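Local coordinates for protein DNMT2 (Spodoptera frugiperda, PDB 4H0N) that probably methylates a specific cytosine in the anticodon loop of tRNA(Asp), using S-adenosyl-L-methionine, and also acts on cytosine in DNA, at residues A[134-139]-A[162-167]; A[184-189]-A[328-333]; A[212-217]-A[276-281]; A[288-293]-A[310-315]. The protein carries 3 engineered substitutions. All blocks are in the same frame, centred on the assembly; numbering follows the deposited sequence.

Interaction 1. Residues A[134-139]-A[162-167]; sequences DKLKEC and YYCTAR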
loop_
_atom_site.group_PDB
_atom_site.type_symbol
_atom_site.label_atom_id
_atom_site.label_comp_id
_atom_site.label_asym_id
_atom_site.label_seq_id
_atom_site.Cartn_x
_atom_site.Cartn_y
_atom_site.Cartn_z
ATOM N N ASP A 134 20.538 -10.338 6.447
ATOM C CA ASP A 134 21.935 -10.581 6.766
ATOM C C ASP A 134 22.642 -9.305 7.210
ATOM O O ASP A 134 23.525 -9.342 8.065
ATOM C CB ASP A 134 22.642 -11.155 5.546
ATOM C CG ASP A 134 24.070 -11.523 5.830
ATOM O OD1 ASP A 134 24.309 -12.701 6.171
ATOM O OD2 ASP A 134 24.948 -10.637 5.717
ATOM N N LYS A 135 22.255 -8.177 6.621
ATOM C CA LYS A 135 22.846 -6.902 6.993
ATOM C C LYS A 135 22.317 -6.449 8.348
ATOM O O LYS A 135 23.016 -5.770 9.095
ATOM C CB LYS A 135 22.581 -5.830 5.931
ATOM C CG LYS A 135 23.473 -4.602 6.070
ATOM C CD LYS A 135 24.936 -5.011 5.959
ATOM C CE LYS A 135 25.887 -3.948 6.491
ATOM N NZ LYS A 135 25.980 -2.755 5.610
ATOM N N LEU A 136 21.082 -6.824 8.662
ATOM C CA LEU A 136 20.515 -6.515 9.970
ATOM C C LEU A 136 21.296 -7.201 11.102
ATOM O O LEU A 136 21.711 -6.549 12.064
ATOM C CB LEU A 136 19.036 -6.905 10.036
ATOM C CG LEU A 136 18.041 -6.144 9.154
ATOM C CD1 LEU A 136 16.622 -6.639 9.407
ATOM C CD2 LEU A 136 18.126 -4.649 9.394
ATOM N N LYS A 137 21.490 -8.511 10.976
ATOM C CA LYS A 137 22.215 -9.282 11.979
ATOM C C LYS A 137 23.610 -8.717 12.192
ATOM O O LYS A 137 24.096 -8.653 13.317
ATOM C CB LYS A 137 22.333 -10.745 11.550
ATOM C CG LYS A 137 21.049 -11.546 11.582
ATOM C CD LYS A 137 21.277 -12.911 10.944
ATOM C CE LYS A 137 20.552 -14.018 11.691
ATOM N NZ LYS A 137 19.084 -13.780 11.770
ATOM N N GLU A 138 24.246 -8.315 11.095
ATOM C CA GLU A 138 25.596 -7.768 11.121
ATOM C C GLU A 138 25.651 -6.478 11.919
ATOM O O GLU A 138 26.663 -6.179 12.554
ATOM C CB GLU A 138 26.071 -7.493 9.693
ATOM C CG GLU A 138 27.298 -8.273 9.259
ATOM C CD GLU A 138 27.413 -8.375 7.748
ATOM O OE1 GLU A 138 27.472 -7.323 7.075
ATOM O OE2 GLU A 138 27.427 -9.510 7.231
ATOM N N CYS A 139 24.562 -5.714 11.876
ATOM C CA CYS A 139 24.516 -4.403 12.517
ATOM C C CYS A 139 23.816 -4.456 13.871
ATOM O O CYS A 139 23.365 -3.432 14.388
ATOM C CB CYS A 139 23.834 -3.384 11.603
ATOM S SG CYS A 139 24.637 -3.187 9.990
ATOM N N TYR A 162 4.577 -8.214 2.506
ATOM C CA TYR A 162 5.670 -8.585 3.390
ATOM C C TYR A 162 5.973 -7.421 4.315
ATOM O O TYR A 162 5.949 -6.265 3.893
ATOM C CB TYR A 162 6.912 -8.923 2.566
ATOM C CG TYR A 162 8.186 -9.029 3.370
ATOM C CD1 TYR A 162 8.603 -10.247 3.893
ATOM C CD2 TYR A 162 8.982 -7.910 3.601
ATOM C CE1 TYR A 162 9.775 -10.346 4.625
ATOM C CE2 TYR A 162 10.145 -7.998 4.333
ATOM C CZ TYR A 162 10.541 -9.216 4.839
ATOM O OH TYR A 162 11.705 -9.294 5.567
ATOM N N TYR A 163 6.275 -7.726 5.574
ATOM C CA TYR A 163 6.707 -6.700 6.518
ATOM C C TYR A 163 7.886 -7.165 7.349
ATOM O O TYR A 163 8.006 -8.343 7.681
ATOM C CB TYR A 163 5.577 -6.299 7.457
ATOM C CG TYR A 163 4.398 -5.676 6.761
ATOM C CD1 TYR A 163 4.364 -4.312 6.499
ATOM C CD2 TYR A 163 3.312 -6.451 6.365
ATOM C CE1 TYR A 163 3.278 -3.736 5.868
ATOM C CE2 TYR A 163 2.226 -5.884 5.728
ATOM C CZ TYR A 163 2.214 -4.527 5.486
ATOM O OH TYR A 163 1.137 -3.954 4.857
ATOM N N CYS A 164 8.752 -6.219 7.688
ATOM C CA CYS A 164 9.847 -6.488 8.598
ATOM C C CYS A 164 9.947 -5.370 9.629
ATOM O O CYS A 164 10.126 -4.203 9.278
ATOM C CB CYS A 164 11.159 -6.617 7.824
ATOM S SG CYS A 164 12.584 -6.966 8.876
ATOM N N THR A 165 9.799 -5.724 10.900
ATOM C CA THR A 165 10.038 -4.776 11.981
ATOM C C THR A 165 11.416 -5.054 12.569
ATOM O O THR A 165 11.606 -6.036 13.282
ATOM C CB THR A 165 8.956 -4.856 13.075
ATOM O OG1 THR A 165 8.713 -6.226 13.413
ATOM C CG2 THR A 165 7.658 -4.232 12.587
ATOM N N ALA A 166 12.381 -4.200 12.240
ATOM C CA ALA A 166 13.764 -4.390 12.667
ATOM C C ALA A 166 14.120 -3.381 13.742
ATOM O O ALA A 166 13.680 -2.233 13.703
ATOM C CB ALA A 166 14.706 -4.273 11.489
ATOM N N ARG A 167 14.937 -3.814 14.692
ATOM C CA ARG A 167 15.135 -3.071 15.921
ATOM C C ARG A 167 16.527 -3.354 16.500
ATOM O O ARG A 167 17.043 -4.468 16.374
ATOM C CB ARG A 167 14.061 -3.511 16.905
ATOM C CG ARG A 167 13.820 -2.587 18.049
ATOM C CD ARG A 167 12.861 -3.247 19.010
ATOM N NE ARG A 167 13.206 -2.956 20.398
ATOM C CZ ARG A 167 12.466 -2.211 21.205
ATOM N NH1 ARG A 167 11.324 -1.690 20.771
ATOM N NH2 ARG A 167 12.862 -1.997 22.451
#
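The carbonyl O of Leu136 takes the N-H of Cys139, N to O 3.0 Å, where the chain winds out of helix 127-138; the same N also makes a weak bond to Lys135 O. That closing turn carries the one side chain of 134-139 that meets strand 161-168. Leu136 points at the strand with CG anti to its own carbonyl carbon (chi1 -66°), and this sets both methyls against the sheet. CD1 comes to 3.7 Å from Ala166 CB, and CD2 leans on the same Ala166 CB at 4.0 Å, so the leucine fork straddles the alanine methyl. CD1 also lies 4.1 Å from Cys164 SG, a looser touch. Cys164 and Ala166 are two apart in the strand and face the helix together, while Thr165 between them points the other way. Phe141 and Leu106 add further apolar surface around the leucine, and Lys135 NZ bonds Ile103 O and, weakly, Asp107 of the calcium site. This is helix-on-sheet packing at the antiparallel end of a Rossmann-like methyltransferase sheet. Across this buried patch the groups meet by dispersion, and directed bonds lie at its margins, such as the weak one between Cys139 O and Arg168 NE.

Interaction 2. Residues A[184-189]-A[328-333]; sequences RLPKDF and LKILFE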
loop_
_atom_site.group_PDB
_atom_site.type_symbol
_atom_site.label_atom_id
_atom_site.label_comp_id
_atom_site.label_asym_id
_atom_site.label_seq_id
_atom_site.Cartn_x
_atom_site.Cartn_y
_atom_site.Cartn_z
ATOM N N ARG A 184 -0.351 -13.660 11.187
ATOM C CA ARG A 184 -1.286 -12.731 11.810
ATOM C C ARG A 184 -0.801 -12.238 13.169
ATOM O O ARG A 184 -0.196 -12.988 13.930
ATOM C CB ARG A 184 -2.686 -13.337 11.916
ATOM C CG ARG A 184 -2.762 -14.665 12.631
ATOM C CD ARG A 184 -4.216 -14.938 13.001
ATOM N NE ARG A 184 -4.409 -16.133 13.818
ATOM C CZ ARG A 184 -4.015 -16.242 15.085
ATOM N NH1 ARG A 184 -3.380 -15.235 15.674
ATOM N NH2 ARG A 184 -4.242 -17.362 15.760
ATOM N N LEU A 185 -1.064 -10.964 13.449
ATOM C CA LEU A 185 -0.662 -10.327 14.700
ATOM C C LEU A 185 -1.287 -11.037 15.900
ATOM O O LEU A 185 -2.330 -11.685 15.762
ATOM C CB LEU A 185 -1.079 -8.852 14.690
ATOM C CG LEU A 185 -0.854 -8.066 13.394
ATOM C CD1 LEU A 185 -2.110 -7.289 13.034
ATOM C CD2 LEU A 185 0.334 -7.122 13.500
ATOM N N PRO A 186 -0.646 -10.929 17.079
ATOM C CA PRO A 186 -1.152 -11.514 18.332
ATOM C C PRO A 186 -2.527 -10.981 18.705
ATOM O O PRO A 186 -3.347 -11.699 19.277
ATOM C CB PRO A 186 -0.130 -11.047 19.374
ATOM C CG PRO A 186 1.117 -10.808 18.599
ATOM C CD PRO A 186 0.681 -10.307 17.256
ATOM N N LYS A 187 -2.759 -9.714 18.388
ATOM C CA LYS A 187 -4.041 -9.073 18.622
ATOM C C LYS A 187 -5.053 -9.545 17.582
ATOM O O LYS A 187 -4.791 -9.478 16.379
ATOM C CB LYS A 187 -3.875 -7.553 18.553
ATOM C CG LYS A 187 -5.154 -6.771 18.754
ATOM C CD LYS A 187 -4.860 -5.288 18.914
ATOM C CE LYS A 187 -6.141 -4.486 19.057
ATOM N NZ LYS A 187 -7.055 -5.114 20.044
ATOM N N ASP A 188 -6.200 -10.032 18.051
ATOM C CA ASP A 188 -7.268 -10.488 17.166
ATOM C C ASP A 188 -8.283 -9.368 16.954
ATOM O O ASP A 188 -8.823 -8.817 17.920
ATOM C CB ASP A 188 -7.960 -11.720 17.757
ATOM C CG ASP A 188 -8.733 -12.521 16.718
ATOM O OD1 ASP A 188 -9.135 -11.943 15.683
ATOM O OD2 ASP A 188 -8.941 -13.735 16.939
ATOM N N PHE A 189 -8.542 -9.034 15.693
ATOM C CA PHE A 189 -9.481 -7.962 15.374
ATOM C C PHE A 189 -10.853 -8.494 14.990
ATOM O O PHE A 189 -11.771 -7.723 14.714
ATOM C CB PHE A 189 -8.924 -7.064 14.273
ATOM C CG PHE A 189 -7.689 -6.309 14.678
ATOM C CD1 PHE A 189 -6.434 -6.892 14.564
ATOM C CD2 PHE A 189 -7.781 -5.016 15.171
ATOM C CE1 PHE A 189 -5.294 -6.199 14.935
ATOM C CE2 PHE A 189 -6.644 -4.315 15.542
ATOM C CZ PHE A 189 -5.400 -4.909 15.424
ATOM N N LEU A 328 3.716 -0.778 13.992
ATOM C CA LEU A 328 4.417 0.280 14.720
ATOM C C LEU A 328 4.252 0.124 16.229
ATOM O O LEU A 328 5.213 0.303 16.977
ATOM C CB LEU A 328 3.954 1.669 14.268
ATOM C CG LEU A 328 4.494 2.173 12.926
ATOM C CD1 LEU A 328 3.790 3.454 12.508
ATOM C CD2 LEU A 328 5.987 2.397 13.004
ATOM N N LYS A 329 3.044 -0.217 16.674
ATOM C CA LYS A 329 2.810 -0.496 18.093
ATOM C C LYS A 329 3.688 -1.645 18.572
ATOM O O LYS A 329 4.293 -1.573 19.642
ATOM C CB LYS A 329 1.341 -0.824 18.363
ATOM C CG LYS A 329 0.408 0.348 18.158
ATOM C CD LYS A 329 -1.044 -0.071 18.283
ATOM C CE LYS A 329 -1.952 0.982 17.683
ATOM N NZ LYS A 329 -3.308 0.955 18.289
ATOM N N ILE A 330 3.761 -2.699 17.769
ATOM C CA ILE A 330 4.560 -3.862 18.115
ATOM C C ILE A 330 6.053 -3.528 18.116
ATOM O O ILE A 330 6.776 -3.868 19.055
ATOM C CB ILE A 330 4.265 -5.025 17.152
ATOM C CG1 ILE A 330 2.883 -5.606 17.454
ATOM C CG2 ILE A 330 5.323 -6.105 17.256
ATOM C CD1 ILE A 330 2.445 -6.661 16.485
ATOM N N LEU A 331 6.497 -2.838 17.070
ATOM C CA LEU A 331 7.902 -2.478 16.914
ATOM C C LEU A 331 8.442 -1.637 18.075
ATOM O O LEU A 331 9.621 -1.732 18.425
ATOM C CB LEU A 331 8.106 -1.736 15.589
ATOM C CG LEU A 331 9.522 -1.244 15.253
ATOM C CD1 LEU A 331 10.529 -2.387 15.303
ATOM C CD2 LEU A 331 9.557 -0.552 13.898
ATOM N N PHE A 332 7.582 -0.824 18.677
ATOM C CA PHE A 332 8.019 0.123 19.697
ATOM C C PHE A 332 7.664 -0.292 21.123
ATOM O O PHE A 332 7.963 0.429 22.076
ATOM C CB PHE A 332 7.471 1.521 19.397
ATOM C CG PHE A 332 8.139 2.191 18.229
ATOM C CD1 PHE A 332 9.061 3.208 18.431
ATOM C CD2 PHE A 332 7.864 1.794 16.928
ATOM C CE1 PHE A 332 9.687 3.824 17.355
ATOM C CE2 PHE A 332 8.486 2.405 15.856
ATOM C CZ PHE A 332 9.396 3.421 16.068
ATOM N N GLU A 333 7.037 -1.451 21.278
ATOM C CA GLU A 333 6.679 -1.908 22.612
ATOM C C GLU A 333 7.920 -2.405 23.353
ATOM O O GLU A 333 8.465 -1.714 24.218
ATOM C CB GLU A 333 5.611 -3.002 22.548
ATOM C CG GLU A 333 6.162 -4.383 22.260
ATOM C CD GLU A 333 5.070 -5.405 21.987
ATOM O OE1 GLU A 333 5.323 -6.611 22.194
ATOM O OE2 GLU A 333 3.964 -5.008 21.560
#
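Leu185, in a loop without regular structure, comes nearest to Ile330 near the end of helix 321-332, the two CA atoms 9.0 Å apart, so the space between the backbones has to be bridged by side chains. Ile330 and Leu185 share the span. The isoleucine CG1 is anti to the carbonyl carbon and the chain then runs extended (chi2 174°), which pushes CD1 out toward the loop as the atom that does all the touching. Leu185 CD2 meets Ile330 CD1 at 3.7 Å, the two side chains crossing at a slant. Pro186 offers the CD corner of its ring, 4.1 Å from Ile330 CD1, at the solvent side of the patch. The one methyl thus touches both a buried leucine and an exposed proline, which lie at roughly a right angle to each other as seen from it. One turn earlier in the helix, Leu327 also packs on Leu185, as does Val153, while Phe175 lies against Ile330. Ile330 O holds the indole NH of Trp173. Leu328 and Leu331 meet strand 114-119, so helix 321-332 lies between the central sheet and this loop.

Interaction 3. Residues A[212-217]-A[276-281]; sequences KMLRCA and LFKELK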
loop_
_atom_site.group_PDB
_atom_site.type_symbol
_atom_site.label_atom_id
_atom_site.label_comp_id
_atom_site.label_asym_id
_atom_site.label_seq_id
_atom_site.Cartn_x
_atom_site.Cartn_y
_atom_site.Cartn_z
ATOM N N LYS A 212 -16.784 -0.848 -23.004
ATOM C CA LYS A 212 -15.606 -1.592 -23.437
ATOM C C LYS A 212 -15.138 -2.522 -22.321
ATOM O O LYS A 212 -14.790 -3.676 -22.569
ATOM C CB LYS A 212 -14.485 -0.636 -23.864
ATOM C CG LYS A 212 -14.501 0.697 -23.127
ATOM C CD LYS A 212 -13.098 1.110 -22.692
ATOM C CE LYS A 212 -13.062 1.483 -21.203
ATOM N NZ LYS A 212 -11.675 1.480 -20.623
ATOM N N MET A 213 -15.167 -2.011 -21.092
ATOM C CA MET A 213 -14.847 -2.791 -19.900
ATOM C C MET A 213 -15.867 -3.885 -19.624
ATOM O O MET A 213 -15.508 -4.993 -19.230
ATOM C CB MET A 213 -14.794 -1.874 -18.686
ATOM C CG MET A 213 -13.515 -1.097 -18.569
ATOM S SD MET A 213 -12.120 -2.231 -18.547
ATOM C CE MET A 213 -10.787 -1.081 -18.776
ATOM N N LEU A 214 -17.143 -3.557 -19.823
ATOM C CA LEU A 214 -18.232 -4.489 -19.569
ATOM C C LEU A 214 -18.153 -5.709 -20.479
ATOM O O LEU A 214 -18.827 -6.709 -20.235
ATOM C CB LEU A 214 -19.585 -3.794 -19.719
ATOM C CG LEU A 214 -19.937 -2.742 -18.668
ATOM C CD1 LEU A 214 -21.319 -2.183 -18.918
ATOM C CD2 LEU A 214 -19.858 -3.333 -17.280
ATOM N N ARG A 215 -17.336 -5.629 -21.526
ATOM C CA ARG A 215 -17.074 -6.795 -22.365
ATOM C C ARG A 215 -16.307 -7.858 -21.578
ATOM O O ARG A 215 -16.446 -9.052 -21.838
ATOM C CB ARG A 215 -16.300 -6.416 -23.634
ATOM C CG ARG A 215 -17.080 -5.580 -24.640
ATOM C CD ARG A 215 -16.405 -5.565 -26.014
ATOM N NE ARG A 215 -16.950 -6.584 -26.913
ATOM C CZ ARG A 215 -16.242 -7.563 -27.468
ATOM N NH1 ARG A 215 -14.942 -7.669 -27.228
ATOM N NH2 ARG A 215 -16.832 -8.439 -28.269
ATOM N N CYS A 216 -15.502 -7.420 -20.612
ATOM C CA CYS A 216 -14.702 -8.335 -19.803
ATOM C C CYS A 216 -15.401 -8.724 -18.501
ATOM O O CYS A 216 -14.746 -9.079 -17.520
ATOM C CB CYS A 216 -13.352 -7.706 -19.461
ATOM S SG CYS A 216 -12.437 -7.038 -20.845
ATOM N N ALA A 217 -16.727 -8.658 -18.498
ATOM C CA ALA A 217 -17.509 -8.877 -17.282
ATOM C C ALA A 217 -17.259 -10.226 -16.607
ATOM O O ALA A 217 -17.467 -10.365 -15.404
ATOM C CB ALA A 217 -18.994 -8.694 -17.568
ATOM N N LEU A 276 -27.230 -6.137 -20.999
ATOM C CA LEU A 276 -27.622 -6.761 -19.744
ATOM C C LEU A 276 -26.738 -6.286 -18.591
ATOM O O LEU A 276 -27.217 -6.060 -17.482
ATOM C CB LEU A 276 -27.578 -8.284 -19.865
ATOM C CG LEU A 276 -28.485 -8.882 -20.939
ATOM C CD1 LEU A 276 -28.479 -10.401 -20.870
ATOM C CD2 LEU A 276 -29.897 -8.336 -20.804
ATOM N N PHE A 277 -25.446 -6.130 -18.859
ATOM C CA PHE A 277 -24.511 -5.660 -17.845
ATOM C C PHE A 277 -24.570 -4.153 -17.648
ATOM O O PHE A 277 -24.194 -3.650 -16.591
ATOM C CB PHE A 277 -23.085 -6.092 -18.185
ATOM C CG PHE A 277 -22.829 -7.540 -17.929
ATOM C CD1 PHE A 277 -22.635 -8.000 -16.639
ATOM C CD2 PHE A 277 -22.797 -8.447 -18.971
ATOM C CE1 PHE A 277 -22.408 -9.337 -16.390
ATOM C CE2 PHE A 277 -22.571 -9.783 -18.730
ATOM C CZ PHE A 277 -22.376 -10.231 -17.437
ATOM N N LYS A 278 -25.030 -3.435 -18.667
ATOM C CA LYS A 278 -25.203 -1.993 -18.567
ATOM C C LYS A 278 -26.233 -1.646 -17.492
ATOM O O LYS A 278 -26.114 -0.620 -16.817
ATOM C CB LYS A 278 -25.630 -1.409 -19.916
ATOM C CG LYS A 278 -24.599 -0.510 -20.583
ATOM C CD LYS A 278 -25.043 0.946 -20.566
ATOM C CE LYS A 278 -26.474 1.081 -21.067
ATOM N NZ LYS A 278 -26.906 2.497 -21.245
ATOM N N GLU A 279 -27.230 -2.513 -17.322
ATOM C CA GLU A 279 -28.333 -2.247 -16.401
ATOM C C GLU A 279 -28.100 -2.805 -14.999
ATOM O O GLU A 279 -29.019 -2.839 -14.175
ATOM C CB GLU A 279 -29.667 -2.744 -16.979
ATOM C CG GLU A 279 -29.749 -4.244 -17.240
ATOM C CD GLU A 279 -30.883 -4.614 -18.190
ATOM O OE1 GLU A 279 -30.886 -4.117 -19.338
ATOM O OE2 GLU A 279 -31.770 -5.403 -17.796
ATOM N N LEU A 280 -26.869 -3.232 -14.734
ATOM C CA LEU A 280 -26.462 -3.631 -13.391
ATOM C C LEU A 280 -25.892 -2.451 -12.603
ATOM O O LEU A 280 -25.636 -2.567 -11.410
ATOM C CB LEU A 280 -25.436 -4.771 -13.448
ATOM C CG LEU A 280 -26.000 -6.193 -13.466
ATOM C CD1 LEU A 280 -24.882 -7.221 -13.336
ATOM C CD2 LEU A 280 -27.033 -6.359 -12.357
ATOM N N LYS A 281 -25.702 -1.325 -13.286
ATOM C CA LYS A 281 -25.066 -0.131 -12.724
ATOM C C LYS A 281 -23.728 -0.387 -11.986
ATOM O O LYS A 281 -23.409 0.287 -11.000
ATOM C CB LYS A 281 -26.059 0.714 -11.892
ATOM C CG LYS A 281 -26.280 0.251 -10.434
ATOM C CD LYS A 281 -27.309 1.119 -9.696
ATOM C CE LYS A 281 -28.379 0.322 -9.109
ATOM N NZ LYS A 281 -29.584 1.186 -8.822
#
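The ring of Phe277 carries the methyl of Ala217 over one face: CB stands 3.6 Å from the ring centroid and only 9° off the normal, a well-centred CH-pi contact. Around the same ring Tyr260 meets it edge-to-face, and Phe273 lies against it with the planes at about 45°. A second foothold comes from Leu214. Its CD1 rests on the backbone beyond the CB of Phe277, 3.9 Å from Lys278 CA, and touches Lys278 CG at 4.0 Å, while its CD2 is 4.3 Å from Phe277 CB. The lysine chain, bent at chi2 and chi3, then leads away. A type I turn from Leu214 to Ala217 brings both apolar residues round to the helix 271-278 side. A serine in place of Phe277 is likely to leave the Ala217 methyl without its aromatic seat and open a gap beside Tyr260 and Phe273. Such a small aromatic core, joining a short helical turn to the end of helix 271-278, lies far from the cofactor, consistent with the smaller, target-recognition part of C5-methyltransferases.

Interaction 4. Residues A[288-293]-A[310-315]; sequences KEVLMI and QCYRLL
Val290 starts its contact at the branch point: CB lies 3.7 Å from Leu315 CD2. From there CG1, anti to the backbone N (chi1 179°), runs to the same methyl, also 3.7 Å from Leu315 CD2, and comes within 4.2 Å of Leu315 CG. The other branch, CG2, turns to the neighbouring turn of the partner helix and meets Tyr312 at the ring edge, near the plane, 4.4 Å from CE1. One valine therefore serves two residues three apart on helix 308-316, the leucine packed closely and the tyrosine more loosely. The ring of Tyr312 meets Tyr237 edge-to-face; Pro287 packs on both Tyr312 and Leu315. Helix 308-316 runs straight into Asn317 and Ser318, probable cofactor-binding residues of motif X of the C5-methyltransferases. The Leu315 side chain is about 4 Å from that of Ile13 and about 8 Å from the bound S-adenosyl-L-homocysteine. The Val290 contact is apolar, and a polar tie comes from the tyrosine hydroxyl on Phe285 O, just ahead of helix 287-293; together they set that helix against one that backs the cofactor pocket.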
loop_
_atom_site.group_PDB
_atom_site.type_symbol
_atom_site.label_atom_id
_atom_site.label_comp_id
_atom_site.label_asym_id
_atom_site.label_seq_id
_atom_site.Cartn_x
_atom_site.Cartn_y
_atom_site.Cartn_z
ATOM N N LYS A 288 -12.021 8.321 -2.847
ATOM C CA LYS A 288 -12.389 8.549 -1.455
ATOM C C LYS A 288 -12.680 7.230 -0.745
ATOM O O LYS A 288 -12.197 6.985 0.362
ATOM C CB LYS A 288 -13.617 9.458 -1.407
ATOM C CG LYS A 288 -14.033 9.922 -0.028
ATOM C CD LYS A 288 -15.219 10.870 -0.136
ATOM C CE LYS A 288 -15.698 11.337 1.226
ATOM N NZ LYS A 288 -16.892 12.219 1.108
ATOM N N GLU A 289 -13.470 6.382 -1.395
ATOM C CA GLU A 289 -13.818 5.080 -0.843
ATOM C C GLU A 289 -12.592 4.188 -0.694
ATOM O O GLU A 289 -12.419 3.523 0.322
ATOM C CB GLU A 289 -14.885 4.402 -1.704
ATOM C CG GLU A 289 -16.290 4.953 -1.476
ATOM C CD GLU A 289 -17.240 4.694 -2.642
ATOM O OE1 GLU A 289 -16.769 4.373 -3.760
ATOM O OE2 GLU A 289 -18.467 4.818 -2.433
ATOM N N VAL A 290 -11.738 4.182 -1.709
ATOM C CA VAL A 290 -10.509 3.403 -1.651
ATOM C C VAL A 290 -9.617 3.895 -0.507
ATOM O O VAL A 290 -8.958 3.100 0.161
ATOM C CB VAL A 290 -9.757 3.465 -2.991
ATOM C CG1 VAL A 290 -8.459 2.663 -2.923
ATOM C CG2 VAL A 290 -10.655 2.966 -4.116
ATOM N N LEU A 291 -9.619 5.205 -0.274
ATOM C CA LEU A 291 -8.883 5.790 0.847
ATOM C C LEU A 291 -9.402 5.293 2.198
ATOM O O LEU A 291 -8.617 4.995 3.099
ATOM C CB LEU A 291 -8.914 7.323 0.781
ATOM C CG LEU A 291 -7.827 7.999 -0.069
ATOM C CD1 LEU A 291 -8.178 9.447 -0.371
ATOM C CD2 LEU A 291 -6.476 7.923 0.625
ATOM N N MET A 292 -10.725 5.205 2.326
ATOM C CA MET A 292 -11.362 4.682 3.535
ATOM C C MET A 292 -11.123 3.187 3.674
ATOM O O MET A 292 -10.905 2.682 4.774
ATOM C CB MET A 292 -12.867 4.944 3.514
ATOM C CG MET A 292 -13.270 6.389 3.700
ATOM S SD MET A 292 -12.660 7.073 5.246
ATOM C CE MET A 292 -11.748 8.491 4.631
ATOM N N ILE A 293 -11.181 2.484 2.549
ATOM C CA ILE A 293 -10.858 1.064 2.502
ATOM C C ILE A 293 -9.414 0.796 2.937
ATOM O O ILE A 293 -9.145 -0.175 3.643
ATOM C CB ILE A 293 -11.106 0.482 1.092
ATOM C CG1 ILE A 293 -12.608 0.382 0.828
ATOM C CG2 ILE A 293 -10.464 -0.891 0.944
ATOM C CD1 ILE A 293 -12.966 0.134 -0.627
ATOM N N GLN A 310 -4.461 9.302 -12.341
ATOM C CA GLN A 310 -3.371 9.586 -11.440
ATOM C C GLN A 310 -3.698 9.118 -10.044
ATOM O O GLN A 310 -2.864 8.566 -9.362
ATOM C CB GLN A 310 -3.155 11.087 -11.342
ATOM C CG GLN A 310 -1.823 11.625 -11.804
ATOM C CD GLN A 310 -1.998 12.708 -12.858
ATOM O OE1 GLN A 310 -1.024 13.291 -13.327
ATOM N NE2 GLN A 310 -3.257 12.998 -13.217
ATOM N N CYS A 311 -4.925 9.380 -9.629
ATOM C CA CYS A 311 -5.432 9.021 -8.302
ATOM C C CYS A 311 -5.309 7.528 -8.041
ATOM O O CYS A 311 -4.764 7.100 -7.021
ATOM C CB CYS A 311 -6.907 9.410 -8.162
ATOM S SG CYS A 311 -7.235 11.155 -7.831
ATOM N N TYR A 312 -5.830 6.742 -8.976
ATOM C CA TYR A 312 -5.810 5.294 -8.852
ATOM C C TYR A 312 -4.393 4.725 -8.898
ATOM O O TYR A 312 -4.085 3.781 -8.176
ATOM C CB TYR A 312 -6.736 4.649 -9.892
ATOM C CG TYR A 312 -8.198 4.898 -9.579
ATOM C CD1 TYR A 312 -8.762 4.399 -8.413
ATOM C CD2 TYR A 312 -9.005 5.651 -10.426
ATOM C CE1 TYR A 312 -10.086 4.626 -8.106
ATOM C CE2 TYR A 312 -10.337 5.882 -10.121
ATOM C CZ TYR A 312 -10.865 5.365 -8.959
ATOM O OH TYR A 312 -12.178 5.575 -8.627
ATOM N N ARG A 313 -3.527 5.309 -9.721
ATOM C CA ARG A 313 -2.125 4.901 -9.729
ATOM C C ARG A 313 -1.469 5.131 -8.360
ATOM O O ARG A 313 -0.830 4.230 -7.816
ATOM C CB ARG A 313 -1.337 5.616 -10.821
ATOM C CG ARG A 313 0.106 5.137 -10.916
ATOM C CD ARG A 313 0.929 5.965 -11.892
ATOM N NE ARG A 313 1.128 7.334 -11.422
ATOM C CZ ARG A 313 2.022 7.690 -10.503
ATOM N NH1 ARG A 313 2.802 6.775 -9.944
ATOM N NH2 ARG A 313 2.132 8.961 -10.138
ATOM N N LEU A 314 -1.645 6.331 -7.806
ATOM C CA LEU A 314 -1.105 6.676 -6.487
ATOM C C LEU A 314 -1.684 5.820 -5.359
ATOM O O LEU A 314 -0.955 5.398 -4.454
ATOM C CB LEU A 314 -1.350 8.156 -6.170
ATOM C CG LEU A 314 -0.637 9.195 -7.028
ATOM C CD1 LEU A 314 -1.123 10.599 -6.702
ATOM C CD2 LEU A 314 0.858 9.073 -6.826
ATOM N N LEU A 315 -2.995 5.587 -5.409
ATOM C CA LEU A 315 -3.681 4.769 -4.410
ATOM C C LEU A 315 -3.215 3.319 -4.466
ATOM O O LEU A 315 -3.036 2.675 -3.434
ATOM C CB LEU A 315 -5.193 4.831 -4.612
ATOM C CG LEU A 315 -5.983 5.888 -3.839
ATOM C CD1 LEU A 315 -5.356 7.259 -3.970
ATOM C CD2 LEU A 315 -7.418 5.930 -4.330
#

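How the interactions relate
Interactions 1 and 2 share the central mixed sheet of the Rossmann-like core, their centres about 17 Å apart. Strand 161-168 takes helix 127-138 on one face, while on the other Thr165 packs against Leu331 of helix 321-332. Arg167 NH1 lies 2.9 Å from Leu331 O, a probable hydrogen bond joining the two contacts. Interaction 1 closes first along the chain; interaction 2 then opens a long loop within which interaction 3 and, after it, interaction 4 are nested. Interaction 3 lies across the chain's centre, about 47 Å from interaction 1 between centres. Interaction 4, about 23 Å from interaction 3 between centres, lies near the cofactor, one layer behind it. The C-terminal helix thus brings the chain back to the sheet after its excursion through the distant lobe.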